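Side-chain contacts in iron-binding protein (Staphylococcus epidermidis, PDB 4M7O), which probably binds iron or an iron complex outside the cell membrane, as solute-binding proteins of import systems do: residues 217-222 and 226-231; 164-169 and 233-238; 187-192 and 266-271; 195-200 and 210-215. All coordinates share one frame; numbering follows the deposited sequence.

Interaction 1 (217-222 and 226-231); sequences LISTEG and SDYIEM
Ser219 lies over one face of the Tyr228 ring, while Leu217 reaches the same ring near its plane, at the hydroxyl end. Ser219 CB sits 3.5 Å from the centroid of the Tyr228 ring and only 1° off the ring normal, the geometry of a centred CH-pi contact. The distances to single atoms support this: Ser219 CB is 3.7 Å from Tyr228 CE1 and also 3.7 Å from Tyr228 CD2, the carbon para to it. At the edge, Leu217 CB lies 3.7 Å from Tyr228 OH, and its apolar contact with the ring is to Tyr228 CE2 at 4.1 Å.

Tyr228 carries its CG anti to the backbone N (chi1 -177°), which extends the ring from the helix across to the strand. Leu217 and Ser219 direct CB toward that helix, whereas Ile218 between them directs its own away. Ser219 OG bends off the ring and accepts a weak hydrogen bond from Glu221 N at 3.3 Å. Tyr228 is a buried residue, and its OH is hydrogen-bonded to Glu166 OE1.

The axes of strand 217-219 and helix 226-231 approach to 9.9 Å at an angle of 121°. They form the first half of a beta-alpha-beta crossover: helix 225-234 covers one face of the mixed sheet, and the chain returns as strand 249-251, parallel to 216-219, where Ile249 and Thr251 also touch Tyr228.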
loop_
_atom_site.group_PDB
_atom_site.type_symbol
_atom_site.label_atom_id
_atom_site.label_comp_id
_atom_site.label_asym_id
_atom_site.label_seq_id
_atom_site.Cartn_x
_atom_site.Cartn_y
_atom_site.Cartn_z
ATOM N N LEU A 217 14.598 -7.943 -10.993
ATOM C CA LEU A 217 13.395 -7.279 -11.522
ATOM C C LEU A 217 12.211 -7.700 -10.666
ATOM O O LEU A 217 12.019 -8.893 -10.384
ATOM C CB LEU A 217 13.121 -7.684 -12.972
ATOM C CG LEU A 217 14.305 -7.697 -13.946
ATOM C CD1 LEU A 217 13.864 -8.123 -15.361
ATOM C CD2 LEU A 217 14.935 -6.316 -14.012
ATOM N N ILE A 218 11.420 -6.732 -10.224
ATOM C CA ILE A 218 10.205 -7.066 -9.485
ATOM C C ILE A 218 9.035 -6.319 -10.082
ATOM O O ILE A 218 9.007 -5.087 -10.048
ATOM C CB ILE A 218 10.312 -6.679 -8.000
ATOM C CG1 ILE A 218 11.547 -7.329 -7.373
ATOM C CG2 ILE A 218 9.018 -7.050 -7.240
ATOM C CD1 ILE A 218 11.650 -7.140 -5.894
ATOM N N SER A 219 8.076 -7.057 -10.635
ATOM C CA SER A 219 6.835 -6.452 -11.112
ATOM C C SER A 219 5.815 -6.358 -9.984
ATOM O O SER A 219 5.617 -7.311 -9.227
ATOM C CB SER A 219 6.231 -7.277 -12.236
ATOM O OG SER A 219 4.865 -6.925 -12.379
ATOM N N THR A 220 5.153 -5.213 -9.868
ATOM C CA THR A 220 4.211 -5.027 -8.770
ATOM C C THR A 220 2.769 -5.062 -9.233
ATOM O O THR A 220 1.885 -4.548 -8.554
ATOM C CB THR A 220 4.473 -3.710 -8.032
ATOM O OG1 THR A 220 4.261 -2.608 -8.930
ATOM C CG2 THR A 220 5.899 -3.685 -7.534
ATOM N N GLU A 221 2.532 -5.666 -10.390
ATOM C CA GLU A 221 1.203 -5.617 -10.988
ATOM C C GLU A 221 0.337 -6.797 -10.596
ATOM O O GLU A 221 -0.813 -6.880 -11.009
ATOM C CB GLU A 221 1.301 -5.536 -12.506
ATOM C CG GLU A 221 1.831 -4.223 -13.004
ATOM C CD GLU A 221 1.697 -4.094 -14.496
ATOM O OE1 GLU A 221 2.624 -4.529 -15.205
ATOM O OE2 GLU A 221 0.663 -3.567 -14.963
ATOM N N GLY A 222 0.888 -7.710 -9.803
ATOM C CA GLY A 222 0.117 -8.842 -9.308
ATOM C C GLY A 222 -0.095 -9.924 -10.350
ATOM O O GLY A 222 -1.077 -10.665 -10.288
ATOM N N SER A 226 5.224 -16.706 -13.742
ATOM C CA SER A 226 5.473 -17.238 -15.081
ATOM C C SER A 226 5.090 -16.246 -16.179
ATOM O O SER A 226 5.730 -16.202 -17.229
ATOM C CB SER A 226 4.718 -18.552 -15.283
ATOM O OG SER A 226 3.317 -18.363 -15.140
ATOM N N ASP A 227 4.046 -15.455 -15.936
ATOM C CA ASP A 227 3.583 -14.464 -16.911
ATOM C C ASP A 227 4.564 -13.308 -17.071
ATOM O O ASP A 227 4.829 -12.856 -18.191
ATOM C CB ASP A 227 2.200 -13.919 -16.530
ATOM C CG ASP A 227 1.072 -14.853 -16.933
ATOM O OD1 ASP A 227 1.349 -16.027 -17.266
ATOM O OD2 ASP A 227 -0.098 -14.414 -16.905
ATOM N N TYR A 228 5.099 -12.826 -15.953
ATOM C CA TYR A 228 6.070 -11.744 -16.011
ATOM C C TYR A 228 7.354 -12.253 -16.644
ATOM O O TYR A 228 7.995 -11.533 -17.411
ATOM C CB TYR A 228 6.333 -11.166 -14.623
ATOM C CG TYR A 228 7.289 -9.990 -14.614
ATOM C CD1 TYR A 228 7.104 -8.905 -15.463
ATOM C CD2 TYR A 228 8.358 -9.955 -13.739
ATOM C CE1 TYR A 228 7.971 -7.826 -15.442
ATOM C CE2 TYR A 228 9.234 -8.883 -13.714
ATOM C CZ TYR A 228 9.041 -7.823 -14.564
ATOM O OH TYR A 228 9.917 -6.758 -14.528
ATOM N N ILE A 229 7.709 -13.501 -16.337
ATOM C CA ILE A 229 8.877 -14.134 -16.941
ATOM C C ILE A 229 8.724 -14.209 -18.459
ATOM O O ILE A 229 9.677 -13.942 -19.191
ATOM C CB ILE A 229 9.154 -15.544 -16.352
ATOM C CG1 ILE A 229 9.628 -15.447 -14.900
ATOM C CG2 ILE A 229 10.210 -16.280 -17.156
ATOM C CD1 ILE A 229 9.758 -16.798 -14.211
ATOM N N GLU A 230 7.524 -14.537 -18.940
ATOM C CA GLU A 230 7.314 -14.625 -20.387
ATOM C C GLU A 230 7.365 -13.254 -21.065
ATOM O O GLU A 230 7.906 -13.125 -22.163
ATOM C CB GLU A 230 6.023 -15.375 -20.732
ATOM C CG GLU A 230 6.045 -16.857 -20.333
ATOM C CD GLU A 230 7.193 -17.646 -20.972
ATOM O OE1 GLU A 230 7.347 -17.580 -22.210
ATOM O OE2 GLU A 230 7.943 -18.334 -20.239
HETATM N N MSE A 231 6.823 -12.231 -20.410
HETATM C CA MSE A 231 6.932 -10.876 -20.933
HETATM C C MSE A 231 8.392 -10.458 -21.073
HETATM O O MSE A 231 8.785 -9.898 -22.093
HETATM C CB MSE A 231 6.222 -9.888 -20.014
HETATM C CG MSE A 231 4.720 -10.036 -19.963
HETATM SE SE MSE A 231 4.020 -8.861 -18.561
HETATM C CE MSE A 231 5.106 -7.291 -18.997
#

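Interaction 2 (164-169 and 233-238); sequences FMEVSS and KKRGGF
Glu166 and Arg235 approach from opposite directions and join in a two-pronged salt bridge. Arg235 NH2 donates to Glu166 OE1 at 2.9 Å, with an angle of 164° at the hydrogen. The acceptor lies close to the guanidinium plane and is met on its syn side, though well out of the carboxylate plane. Arg235 NH1 faces Glu166 OE2; their modelled separation of 2.4 Å is very short, so its exact length is doubtful, although the pairing is clear. The two planes are 30° apart, so the match is not perfectly flat. An arginine chain extended from CG to NE spans the gap to the strand. Both residues are buried, and OE1 has a second partner on helix 225-234.

Van der Waals contacts flank the pair. Ser169 CB is 3.8 Å from Arg235 NH1, at the guanidinium edge. Arg235 CD stands 3.7 Å above the ring plane of Phe238, over its centre; a type II turn from Arg235 to Phe238, with Gly237 at positive phi, brings the two together.

The bridge thus ties strand 162-168, neighbour of 216-219 in the mixed sheet, to the turn just after helix 225-234. Met231 of that helix touches Glu166 and Ser169, while Ile209 of helix 206-212 touches both Phe164 and Phe238.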
loop_
_atom_site.group_PDB
_atom_site.type_symbol
_atom_site.label_atom_id
_atom_site.label_comp_id
_atom_site.label_asym_id
_atom_site.label_seq_id
_atom_site.Cartn_x
_atom_site.Cartn_y
_atom_site.Cartn_z
ATOM N N PHE A 164 15.036 -3.202 -9.812
ATOM C CA PHE A 164 14.149 -2.463 -10.686
ATOM C C PHE A 164 12.711 -2.823 -10.320
ATOM O O PHE A 164 12.340 -4.003 -10.331
ATOM C CB PHE A 164 14.432 -2.799 -12.152
ATOM C CG PHE A 164 13.435 -2.204 -13.109
ATOM C CD1 PHE A 164 13.466 -0.853 -13.413
ATOM C CD2 PHE A 164 12.469 -2.987 -13.708
ATOM C CE1 PHE A 164 12.546 -0.299 -14.286
ATOM C CE2 PHE A 164 11.543 -2.421 -14.588
ATOM C CZ PHE A 164 11.580 -1.087 -14.866
HETATM N N MSE A 165 11.916 -1.815 -9.960
HETATM C CA MSE A 165 10.514 -2.033 -9.624
HETATM C C MSE A 165 9.695 -1.682 -10.852
HETATM O O MSE A 165 9.686 -0.529 -11.303
HETATM C CB MSE A 165 10.088 -1.131 -8.465
HETATM C CG MSE A 165 10.952 -1.226 -7.223
HETATM SE SE MSE A 165 10.739 -2.897 -6.240
HETATM C CE MSE A 165 8.827 -2.812 -5.914
ATOM N N GLU A 166 9.018 -2.670 -11.414
ATOM C CA GLU A 166 8.190 -2.420 -12.579
ATOM C C GLU A 166 6.746 -2.244 -12.130
ATOM O O GLU A 166 6.102 -3.218 -11.712
ATOM C CB GLU A 166 8.303 -3.594 -13.545
ATOM C CG GLU A 166 7.527 -3.391 -14.830
ATOM C CD GLU A 166 7.951 -4.359 -15.909
ATOM O OE1 GLU A 166 9.095 -4.876 -15.843
ATOM O OE2 GLU A 166 7.151 -4.596 -16.837
ATOM N N VAL A 167 6.226 -1.016 -12.179
ATOM C CA VAL A 167 4.879 -0.783 -11.624
ATOM C C VAL A 167 3.788 -0.693 -12.687
ATOM O O VAL A 167 2.609 -0.632 -12.373
ATOM C CB VAL A 167 4.805 0.454 -10.712
ATOM C CG1 VAL A 167 5.785 0.309 -9.568
ATOM C CG2 VAL A 167 5.072 1.737 -11.508
ATOM N N SER A 168 4.190 -0.681 -13.949
ATOM C CA SER A 168 3.233 -0.772 -15.041
ATOM C C SER A 168 4.029 -1.194 -16.255
ATOM O O SER A 168 5.246 -0.973 -16.308
ATOM C CB SER A 168 2.535 0.573 -15.268
ATOM O OG SER A 168 1.397 0.416 -16.101
ATOM N N SER A 169 3.379 -1.815 -17.235
ATOM C CA SER A 169 4.159 -2.396 -18.337
ATOM C C SER A 169 3.576 -2.163 -19.722
ATOM O O SER A 169 4.270 -2.309 -20.724
ATOM C CB SER A 169 4.345 -3.896 -18.100
ATOM O OG SER A 169 3.094 -4.554 -18.038
ATOM N N LYS A 233 11.005 -12.280 -21.442
ATOM C CA LYS A 233 11.629 -13.019 -22.531
ATOM C C LYS A 233 11.289 -12.416 -23.881
ATOM O O LYS A 233 12.061 -12.540 -24.819
ATOM C CB LYS A 233 11.235 -14.500 -22.498
ATOM C CG LYS A 233 11.960 -15.302 -21.440
ATOM C CD LYS A 233 11.575 -16.778 -21.500
ATOM C CE LYS A 233 12.428 -17.610 -20.549
ATOM N NZ LYS A 233 11.801 -18.927 -20.239
ATOM N N LYS A 234 10.142 -11.757 -23.983
ATOM C CA LYS A 234 9.763 -11.161 -25.263
ATOM C C LYS A 234 10.306 -9.739 -25.449
ATOM O O LYS A 234 10.216 -9.166 -26.535
ATOM C CB LYS A 234 8.245 -11.242 -25.473
ATOM C CG LYS A 234 7.732 -12.685 -25.573
ATOM C CD LYS A 234 6.220 -12.757 -25.794
ATOM C CE LYS A 234 5.717 -14.197 -25.734
ATOM N NZ LYS A 234 4.241 -14.264 -25.558
ATOM N N ARG A 235 10.894 -9.188 -24.392
ATOM C CA ARG A 235 11.544 -7.883 -24.475
ATOM C C ARG A 235 12.926 -7.984 -25.083
ATOM O O ARG A 235 13.804 -8.687 -24.554
ATOM C CB ARG A 235 11.662 -7.252 -23.095
ATOM C CG ARG A 235 10.436 -6.493 -22.700
ATOM C CD ARG A 235 10.536 -5.960 -21.294
ATOM N NE ARG A 235 9.205 -5.807 -20.718
ATOM C CZ ARG A 235 8.967 -5.461 -19.463
ATOM N NH1 ARG A 235 7.720 -5.366 -19.035
ATOM N NH2 ARG A 235 9.974 -5.220 -18.637
ATOM N N GLY A 236 13.120 -7.265 -26.185
ATOM C CA GLY A 236 14.399 -7.249 -26.873
ATOM C C GLY A 236 15.479 -6.678 -25.982
ATOM O O GLY A 236 15.248 -5.695 -25.274
ATOM N N GLY A 237 16.646 -7.309 -25.991
ATOM C CA GLY A 237 17.788 -6.790 -25.266
ATOM C C GLY A 237 17.841 -7.144 -23.792
ATOM O O GLY A 237 18.898 -7.027 -23.172
ATOM N N PHE A 238 16.720 -7.576 -23.221
ATOM C CA PHE A 238 16.683 -7.853 -21.791
ATOM C C PHE A 238 17.552 -9.065 -21.453
ATOM O O PHE A 238 17.999 -9.212 -20.313
ATOM C CB PHE A 238 15.245 -8.025 -21.292
ATOM C CG PHE A 238 14.653 -6.762 -20.686
ATOM C CD1 PHE A 238 14.603 -5.578 -21.411
ATOM C CD2 PHE A 238 14.159 -6.763 -19.393
ATOM C CE1 PHE A 238 14.079 -4.424 -20.852
ATOM C CE2 PHE A 238 13.624 -5.609 -18.830
ATOM C CZ PHE A 238 13.582 -4.440 -19.563
#

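Interaction 3 (187-192 and 266-271); sequences EKLDAK and EGLKDL
Leu189 packs against Leu268 and Leu271 where helix 181-188, which ends in a Schellman motif, meets the flank of the C-terminal helix 264-275. Asp190, with positive phi, is the C-prime residue of that motif; its N is 3.1 Å from Glu187 O. Leu189 is the first residue to leave helical geometry, and its side chain projects from this end toward the other helix.

The Leu189 and Leu268 side chains run antiparallel and overlap along their flanks, and do not meet end to end. Three distances describe the overlap: Leu189 CG lies 3.8 Å from Leu268 CD1, Leu189 CD1 is also 3.8 Å from Leu268 CD1, and Leu189 CD2 is 4.0 Å from Leu268 CG. Leu268 CD1 lies against the flat side of the Leu189 branch, over CG, and not in the opening between its methyls. Leu268 has its own CG anti to the backbone N (chi1 -172°), which helps bring that methyl against Leu189 CG.

Leu268 and Leu271, one helical turn apart, both direct CB toward Leu189, while Lys269 and Asp270 direct theirs away. The side-chain contacts are all between apolar groups, and the three touching residues are buried. Leu268 also touches Val147 and Ile150 of helix 133-152, the long helix that joins the two lobes, and both leucines of the C-terminal helix touch Met185. The Leu189 carbonyl is hydrogen-bonded to the Tyr276 hydroxyl.

Leu189 CD1 touches both the backbone and a side chain of helix 264-275, 3.7 Å from Leu268 O and 4.0 Å from Leu271 CB.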
loop_
_atom_site.group_PDB
_atom_site.type_symbol
_atom_site.label_atom_id
_atom_site.label_comp_id
_atom_site.label_asym_id
_atom_site.label_seq_id
_atom_site.Cartn_x
_atom_site.Cartn_y
_atom_site.Cartn_z
ATOM N N GLU A 187 14.896 0.923 0.672
ATOM C CA GLU A 187 15.916 1.588 1.476
ATOM C C GLU A 187 15.986 0.991 2.875
ATOM O O GLU A 187 17.068 0.851 3.436
ATOM C CB GLU A 187 15.692 3.101 1.518
ATOM C CG GLU A 187 15.865 3.788 0.162
ATOM C CD GLU A 187 15.835 5.307 0.269
ATOM O OE1 GLU A 187 15.532 5.820 1.373
ATOM O OE2 GLU A 187 16.111 5.984 -0.749
ATOM N N LYS A 188 14.838 0.610 3.422
ATOM C CA LYS A 188 14.800 -0.036 4.734
ATOM C C LYS A 188 15.459 -1.409 4.686
ATOM O O LYS A 188 16.039 -1.867 5.670
ATOM C CB LYS A 188 13.355 -0.158 5.241
ATOM C CG LYS A 188 12.930 0.949 6.188
ATOM C CD LYS A 188 13.309 2.310 5.635
ATOM C CE LYS A 188 12.993 3.424 6.616
ATOM N NZ LYS A 188 13.229 4.756 5.989
ATOM N N LEU A 189 15.386 -2.053 3.526
ATOM C CA LEU A 189 15.958 -3.382 3.357
ATOM C C LEU A 189 17.403 -3.314 2.891
ATOM O O LEU A 189 17.993 -4.336 2.541
ATOM C CB LEU A 189 15.105 -4.204 2.390
ATOM C CG LEU A 189 13.722 -4.532 2.966
ATOM C CD1 LEU A 189 12.883 -5.325 1.972
ATOM C CD2 LEU A 189 13.873 -5.278 4.276
ATOM N N ASP A 190 17.964 -2.106 2.903
ATOM C CA ASP A 190 19.348 -1.853 2.471
ATOM C C ASP A 190 19.629 -2.364 1.050
ATOM O O ASP A 190 20.688 -2.936 0.768
ATOM C CB ASP A 190 20.368 -2.415 3.483
ATOM C CG ASP A 190 21.806 -1.961 3.197
ATOM O OD1 ASP A 190 22.029 -0.762 2.913
ATOM O OD2 ASP A 190 22.717 -2.814 3.244
ATOM N N ALA A 191 18.668 -2.151 0.159
ATOM C CA ALA A 191 18.863 -2.421 -1.261
ATOM C C ALA A 191 18.859 -1.083 -2.004
ATOM O O ALA A 191 18.411 -0.065 -1.461
ATOM C CB ALA A 191 17.765 -3.332 -1.786
ATOM N N LYS A 192 19.356 -1.080 -3.237
ATOM C CA LYS A 192 19.399 0.137 -4.046
ATOM C C LYS A 192 18.308 0.111 -5.124
ATOM O O LYS A 192 18.033 -0.936 -5.713
ATOM C CB LYS A 192 20.777 0.308 -4.683
ATOM C CG LYS A 192 21.085 1.723 -5.155
ATOM C CD LYS A 192 20.951 1.875 -6.666
ATOM N N GLU A 266 4.446 -7.588 6.941
ATOM C CA GLU A 266 4.277 -8.744 6.078
ATOM C C GLU A 266 4.639 -8.379 4.635
ATOM O O GLU A 266 5.342 -9.131 3.956
ATOM C CB GLU A 266 2.858 -9.301 6.216
ATOM C CG GLU A 266 2.518 -9.653 7.670
ATOM C CD GLU A 266 1.055 -10.024 7.889
ATOM O OE1 GLU A 266 0.295 -10.080 6.894
ATOM O OE2 GLU A 266 0.667 -10.257 9.063
ATOM N N GLY A 267 4.197 -7.212 4.180
ATOM C CA GLY A 267 4.569 -6.728 2.862
ATOM C C GLY A 267 6.067 -6.537 2.733
ATOM O O GLY A 267 6.672 -6.965 1.744
ATOM N N LEU A 268 6.677 -5.911 3.738
ATOM C CA LEU A 268 8.124 -5.722 3.743
ATOM C C LEU A 268 8.846 -7.061 3.715
ATOM O O LEU A 268 9.891 -7.191 3.075
ATOM C CB LEU A 268 8.561 -4.925 4.974
ATOM C CG LEU A 268 10.026 -4.490 4.999
ATOM C CD1 LEU A 268 10.259 -3.437 3.933
ATOM C CD2 LEU A 268 10.418 -3.954 6.358
ATOM N N LYS A 269 8.290 -8.054 4.404
ATOM C CA LYS A 269 8.901 -9.383 4.440
ATOM C C LYS A 269 8.877 -10.054 3.078
ATOM O O LYS A 269 9.821 -10.755 2.705
ATOM C CB LYS A 269 8.186 -10.285 5.445
ATOM C CG LYS A 269 8.879 -11.634 5.648
ATOM C CD LYS A 269 8.037 -12.539 6.536
ATOM C CE LYS A 269 8.730 -13.861 6.786
ATOM N NZ LYS A 269 7.928 -14.705 7.732
ATOM N N ASP A 270 7.788 -9.855 2.344
ATOM C CA ASP A 270 7.659 -10.428 1.005
ATOM C C ASP A 270 8.765 -9.900 0.116
ATOM O O ASP A 270 9.452 -10.665 -0.552
ATOM C CB ASP A 270 6.296 -10.085 0.395
ATOM C CG ASP A 270 5.171 -10.902 0.994
ATOM O OD1 ASP A 270 5.470 -11.857 1.742
ATOM O OD2 ASP A 270 3.989 -10.602 0.706
ATOM N N LEU A 271 8.925 -8.581 0.131
ATOM C CA LEU A 271 9.956 -7.899 -0.643
ATOM C C LEU A 271 11.351 -8.373 -0.237
ATOM O O LEU A 271 12.225 -8.561 -1.085
ATOM C CB LEU A 271 9.828 -6.381 -0.464
ATOM C CG LEU A 271 10.154 -5.529 -1.692
ATOM C CD1 LEU A 271 9.272 -5.938 -2.858
ATOM C CD2 LEU A 271 9.960 -4.056 -1.378
#

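Interaction 4 (195-200 and 210-215); sequences FDDVKG and IKRNPD
Phe195 and Arg212 have CA atoms 8.1 Å apart, the former opening a type I beta turn that runs to Val198, the latter ending helix 206-212 just before Asn213 takes positive phi. The Arg212 chain bends at chi2 (-64°), and its guanidinium stacks on the Phe195 ring at a moderate tilt, centres 4.4 Å apart and planes 26° apart. Phe195 CE1 stands 3.7 Å above the guanidinium plane of Arg212, over its centre, so the ring is overlapped off-centre; Arg212 NH2 is 3.4 Å from Phe195 CD1. Nearer the backbone, Arg212 CG packs 3.6 Å from Phe195 CZ.

This is a cation-pi stack combined with an end-on, two-nitrogen salt bridge, and it joins the loop between strands 192-193 and 201-203 to the helix that follows. Arg212 NH2 donates to Asp197 OD1 at 2.9 Å along a nearly straight path, with the acceptor in the guanidinium plane. Arg212 NH1 reaches Asp197 OD2 at 2.6 Å in a more bent bond. Carboxylate and guanidinium planes are 53° apart, and NH2 accordingly meets OD1 from above the carboxylate plane.

Phe195 is buried whereas Asp197 is exposed, so the guanidinium spans the step from core to surface. Arg212 NH2 is also hydrogen-bonded to Ser194 O, a further hold on its rotation. The carboxylate of Asp196 lies near, its OD1 5.4 Å from Arg212 NH2, where its charge might add a weak attraction.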
loop_
_atom_site.group_PDB
_atom_site.type_symbol
_atom_site.label_atom_id
_atom_site.label_comp_id
_atom_site.label_asym_id
_atom_site.label_seq_id
_atom_site.Cartn_x
_atom_site.Cartn_y
_atom_site.Cartn_z
ATOM N N PHE A 195 16.456 3.124 -10.156
ATOM C CA PHE A 195 16.044 4.453 -10.587
ATOM C C PHE A 195 15.839 5.411 -9.422
ATOM O O PHE A 195 14.804 6.073 -9.321
ATOM C CB PHE A 195 14.789 4.352 -11.461
ATOM C CG PHE A 195 15.078 3.833 -12.842
ATOM C CD1 PHE A 195 15.433 4.700 -13.859
ATOM C CD2 PHE A 195 15.037 2.476 -13.112
ATOM C CE1 PHE A 195 15.716 4.229 -15.134
ATOM C CE2 PHE A 195 15.321 1.992 -14.382
ATOM C CZ PHE A 195 15.660 2.870 -15.395
ATOM N N ASP A 196 16.848 5.503 -8.559
ATOM C CA ASP A 196 16.795 6.421 -7.428
ATOM C C ASP A 196 16.972 7.863 -7.888
ATOM O O ASP A 196 16.774 8.795 -7.103
ATOM C CB ASP A 196 17.829 6.054 -6.352
ATOM C CG ASP A 196 19.261 6.047 -6.876
ATOM O OD1 ASP A 196 19.513 6.543 -7.997
ATOM O OD2 ASP A 196 20.153 5.553 -6.148
ATOM N N ASP A 197 17.329 8.032 -9.162
ATOM C CA ASP A 197 17.494 9.357 -9.758
ATOM C C ASP A 197 16.182 10.002 -10.220
ATOM O O ASP A 197 16.168 11.178 -10.583
ATOM C CB ASP A 197 18.504 9.323 -10.914
ATOM C CG ASP A 197 18.082 8.394 -12.051
ATOM O OD1 ASP A 197 17.452 7.351 -11.784
ATOM O OD2 ASP A 197 18.398 8.705 -13.219
ATOM N N VAL A 198 15.085 9.246 -10.209
ATOM C CA VAL A 198 13.781 9.811 -10.572
ATOM C C VAL A 198 12.840 9.851 -9.364
ATOM O O VAL A 198 13.092 9.192 -8.356
ATOM C CB VAL A 198 13.110 9.038 -11.729
ATOM C CG1 VAL A 198 14.087 8.858 -12.883
ATOM C CG2 VAL A 198 12.607 7.684 -11.253
ATOM N N LYS A 199 11.760 10.624 -9.469
ATOM C CA LYS A 199 10.799 10.758 -8.376
ATOM C C LYS A 199 9.387 10.326 -8.778
ATOM O O LYS A 199 8.926 10.621 -9.883
ATOM C CB LYS A 199 10.780 12.197 -7.848
ATOM C CG LYS A 199 12.076 12.632 -7.181
ATOM C CD LYS A 199 11.921 13.983 -6.489
ATOM C CE LYS A 199 13.194 14.370 -5.744
ATOM N NZ LYS A 199 13.019 15.617 -4.951
ATOM N N GLY A 200 8.704 9.629 -7.872
ATOM C CA GLY A 200 7.365 9.132 -8.140
ATOM C C GLY A 200 7.380 8.029 -9.182
ATOM O O GLY A 200 8.377 7.317 -9.332
ATOM N N ILE A 210 17.940 -1.505 -19.595
ATOM C CA ILE A 210 19.068 -2.366 -19.960
ATOM C C ILE A 210 20.380 -1.728 -19.531
ATOM O O ILE A 210 21.251 -2.399 -18.989
ATOM C CB ILE A 210 19.090 -2.662 -21.476
ATOM C CG1 ILE A 210 17.994 -3.671 -21.827
ATOM C CG2 ILE A 210 20.457 -3.180 -21.932
ATOM C CD1 ILE A 210 17.636 -3.692 -23.301
ATOM N N LYS A 211 20.508 -0.424 -19.753
ATOM C CA LYS A 211 21.728 0.291 -19.385
ATOM C C LYS A 211 21.947 0.314 -17.870
ATOM O O LYS A 211 23.085 0.183 -17.414
ATOM C CB LYS A 211 21.699 1.710 -19.947
ATOM C CG LYS A 211 23.026 2.425 -19.907
ATOM C CD LYS A 211 22.877 3.814 -20.488
ATOM C CE LYS A 211 24.216 4.412 -20.846
ATOM N NZ LYS A 211 24.075 5.356 -21.994
ATOM N N ARG A 212 20.867 0.468 -17.097
ATOM C CA ARG A 212 20.963 0.477 -15.636
ATOM C C ARG A 212 21.360 -0.889 -15.101
ATOM O O ARG A 212 21.888 -1.003 -13.985
ATOM C CB ARG A 212 19.631 0.885 -14.993
ATOM C CG ARG A 212 19.217 2.312 -15.261
ATOM C CD ARG A 212 20.188 3.307 -14.670
ATOM N NE ARG A 212 19.869 4.666 -15.099
ATOM C CZ ARG A 212 19.186 5.544 -14.371
ATOM N NH1 ARG A 212 18.942 6.758 -14.852
ATOM N NH2 ARG A 212 18.753 5.215 -13.160
ATOM N N ASN A 213 21.089 -1.921 -15.896
ATOM C CA ASN A 213 21.483 -3.291 -15.574
ATOM C C ASN A 213 21.164 -3.746 -14.142
ATOM O O ASN A 213 22.071 -4.087 -13.383
ATOM C CB ASN A 213 22.981 -3.475 -15.875
ATOM C CG ASN A 213 23.389 -4.917 -15.914
ATOM O OD1 ASN A 213 22.550 -5.810 -15.828
ATOM N ND2 ASN A 213 24.694 -5.163 -16.052
ATOM N N PRO A 214 19.871 -3.777 -13.770
ATOM C CA PRO A 214 19.482 -4.202 -12.417
ATOM C C PRO A 214 19.820 -5.667 -12.140
ATOM O O PRO A 214 19.943 -6.465 -13.085
ATOM C CB PRO A 214 17.951 -4.006 -12.404
ATOM C CG PRO A 214 17.549 -3.981 -13.854
ATOM C CD PRO A 214 18.708 -3.398 -14.598
ATOM N N ASP A 215 20.002 -6.004 -10.869
ATOM C CA ASP A 215 20.324 -7.369 -10.478
ATOM C C ASP A 215 19.041 -8.151 -10.220
ATOM O O ASP A 215 19.037 -9.374 -10.212
ATOM C CB ASP A 215 21.187 -7.342 -9.221
ATOM C CG ASP A 215 22.425 -6.470 -9.385
ATOM O OD1 ASP A 215 23.214 -6.705 -10.335
ATOM O OD2 ASP A 215 22.604 -5.534 -8.570
#

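All four contacts lie in the lobe built on the mixed sheet. Interactions 1 and 2, with centres about 8 Å apart, share helix 225-234 and neighbouring strands, and Glu166 links the tyrosine of one to the arginine of the other. Interaction 4, centred about 12 Å from interaction 2, touches it through Phe164 CD1 and Phe195 CE2, 3.5 Å apart. Interaction 3 sits about 18 Å from interaction 1 (centres), beside the interlobe helix; Ile218 CD1 packs 4.0 Å from Leu271 CD1, so strand 216-219 meets helices on both its faces. None of the contacts includes a bound ligand; in this family the binding cleft generally lies between the lobes.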